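Local coordinates for protein prenylcyclase (Actinoplanes teichomyceticus, PDB 6IJ1) that probably acts on prenyl substrates as a prenylcyclase or prenyltransferase, at residues G29-D33 / I44-A49. Sequence-based numbering, arbitrary orientation.
Sequences GRWVD and ITAYVA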
loop_
_atom_site.group_PDB
_atom_site.type_symbol
_atom_site.label_atom_id
_atom_site.label_comp_id
_atom_site.label_asym_id
_atom_site.label_seq_id
_atom_site.Cartn_x
_atom_site.Cartn_y
_atom_site.Cartn_z
ATOM N N GLY A 29 -18.733 -10.669 0.796
ATOM C CA GLY A 29 -17.391 -10.964 1.270
ATOM C C GLY A 29 -16.352 -9.897 0.949
ATOM O O GLY A 29 -15.220 -10.006 1.459
ATOM N N ARG A 30 -16.685 -8.908 0.121
ATOM C CA ARG A 30 -15.679 -7.931 -0.279
ATOM C C ARG A 30 -15.514 -6.875 0.830
ATOM O O ARG A 30 -16.259 -6.815 1.811
ATOM C CB ARG A 30 -16.031 -7.285 -1.614
ATOM C CG ARG A 30 -17.149 -6.333 -1.565
ATOM C CD ARG A 30 -17.644 -5.878 -2.963
ATOM N NE ARG A 30 -18.383 -4.602 -2.856
ATOM C CZ ARG A 30 -19.683 -4.510 -2.562
ATOM N NH1 ARG A 30 -20.394 -5.626 -2.352
ATOM N NH2 ARG A 30 -20.266 -3.311 -2.463
ATOM N N TRP A 31 -14.445 -6.084 0.716
ATOM C CA TRP A 31 -14.273 -4.930 1.594
ATOM C C TRP A 31 -14.201 -3.686 0.726
ATOM O O TRP A 31 -13.635 -3.698 -0.378
ATOM C CB TRP A 31 -13.004 -5.031 2.423
ATOM C CG TRP A 31 -13.037 -6.105 3.433
ATOM C CD1 TRP A 31 -13.574 -6.023 4.681
ATOM C CD2 TRP A 31 -12.505 -7.444 3.312
ATOM N NE1 TRP A 31 -13.412 -7.216 5.366
ATOM C CE2 TRP A 31 -12.757 -8.107 4.543
ATOM C CE3 TRP A 31 -11.812 -8.145 2.297
ATOM C CZ2 TRP A 31 -12.388 -9.469 4.780
ATOM C CZ3 TRP A 31 -11.435 -9.480 2.536
ATOM C CH2 TRP A 31 -11.715 -10.121 3.764
ATOM N N VAL A 32 -14.737 -2.571 1.250
ATOM C CA VAL A 32 -14.637 -1.288 0.549
ATOM C C VAL A 32 -14.135 -0.218 1.525
ATOM O O VAL A 32 -14.347 -0.298 2.739
ATOM C CB VAL A 32 -15.955 -0.812 -0.102
ATOM C CG1 VAL A 32 -16.524 -1.958 -1.034
ATOM C CG2 VAL A 32 -17.001 -0.437 0.970
ATOM N N ASP A 33 -13.416 0.750 0.991
ATOM C CA ASP A 33 -12.957 1.856 1.832
ATOM C C ASP A 33 -12.662 3.046 0.934
ATOM O O ASP A 33 -12.629 2.947 -0.288
ATOM C CB ASP A 33 -11.720 1.472 2.655
ATOM C CG ASP A 33 -11.608 2.218 3.989
ATOM O OD1 ASP A 33 -12.314 3.222 4.169
ATOM O OD2 ASP A 33 -10.744 1.776 4.807
ATOM N N ILE A 44 -9.095 -2.271 -2.294
ATOM C CA ILE A 44 -9.191 -2.473 -0.850
ATOM C C ILE A 44 -9.449 -3.930 -0.503
ATOM O O ILE A 44 -8.927 -4.429 0.493
ATOM C CB ILE A 44 -10.298 -1.544 -0.282
ATOM C CG1 ILE A 44 -9.817 -0.093 -0.400
ATOM C CG2 ILE A 44 -10.662 -1.859 1.164
ATOM C CD1 ILE A 44 -8.545 0.239 0.468
ATOM N N THR A 45 -10.291 -4.626 -1.290
ATOM C CA THR A 45 -10.501 -6.045 -1.038
ATOM C C THR A 45 -9.190 -6.816 -1.110
ATOM O O THR A 45 -8.922 -7.646 -0.243
ATOM C CB THR A 45 -11.510 -6.570 -2.069
ATOM O OG1 THR A 45 -12.801 -5.974 -1.818
ATOM C CG2 THR A 45 -11.668 -8.084 -1.973
ATOM N N ALA A 46 -8.412 -6.577 -2.172
ATOM C CA ALA A 46 -7.117 -7.251 -2.307
ATOM C C ALA A 46 -6.194 -6.906 -1.139
ATOM O O ALA A 46 -5.505 -7.776 -0.598
ATOM C CB ALA A 46 -6.460 -6.885 -3.618
ATOM N N TYR A 47 -6.156 -5.627 -0.739
ATOM C CA TYR A 47 -5.216 -5.202 0.294
ATOM C C TYR A 47 -5.578 -5.829 1.647
ATOM O O TYR A 47 -4.715 -6.344 2.370
ATOM C CB TYR A 47 -5.288 -3.664 0.363
ATOM C CG TYR A 47 -4.280 -3.046 1.332
ATOM C CD1 TYR A 47 -2.977 -2.872 0.900
ATOM C CD2 TYR A 47 -4.636 -2.686 2.632
ATOM C CE1 TYR A 47 -2.023 -2.358 1.751
ATOM C CE2 TYR A 47 -3.696 -2.109 3.478
ATOM C CZ TYR A 47 -2.404 -1.936 3.015
ATOM O OH TYR A 47 -1.420 -1.369 3.821
ATOM N N VAL A 48 -6.850 -5.778 2.016
ATOM C CA VAL A 48 -7.277 -6.363 3.295
ATOM C C VAL A 48 -7.072 -7.877 3.294
ATOM O O VAL A 48 -6.549 -8.440 4.257
ATOM C CB VAL A 48 -8.754 -6.001 3.564
ATOM C CG1 VAL A 48 -9.312 -6.774 4.754
ATOM C CG2 VAL A 48 -8.881 -4.428 3.769
ATOM N N ALA A 49 -7.483 -8.526 2.186
ATOM C CA ALA A 49 -7.341 -9.983 2.074
ATOM C C ALA A 49 -5.894 -10.397 2.220
ATOM O O ALA A 49 -5.602 -11.408 2.874
ATOM C CB ALA A 49 -7.897 -10.487 0.728
#
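Trp31 lays its indole against Val48 of helix 42-52, a compact example of how an aromatic side chain from an extended loop is packed onto the flank of a helix. CG1 of Val48 sits over the six-membered ring in a CH-pi contact, 3.6 Å from the ring centroid and 15° off its normal. Two torsions bring them together: the indole lies beside the backbone N of Trp31 (chi1 -68°), and the methyl stands anti to the backbone N of Val48 (chi1 170°). The opposite face of the indole meets Gly29 O toward its rim. At one corner of the six-membered ring, CZ3 of Trp31 lies 4.1 Å from CB of Ala49, while NE1 is held by the carbonyl of Leu21. Replacing the indole with an alanine here is likely to open a gap beside Val48 and to leave the Leu21 carbonyl without this N-H partner. Polar contact centres on Thr45: its OG1 lies 2.8 Å from Trp31 O, with Asp41 O a second acceptor within its reach, so the one hydroxyl proton may serve either. Next to it, CG2 of Ile44 packs 3.8 Å from CB of Asp33, whose carboxylate turns to the backbone N-H groups of Phe325 and His328. The outer side is looser. Arg30 approaches the helix chiefly with CB, 3.5 Å from Thr45 OG1, and its extended chain leads away; the CB of Val32, a partly exposed residue, is directed away from the helix. Inside the fold, Ala63 and Ala67 of helix 58-71 touch the indole, helix 91-104 meets Ala46 and Ala49, and helix 327-341 contacts Trp31 and Ile44, enclosing this loop-helix junction.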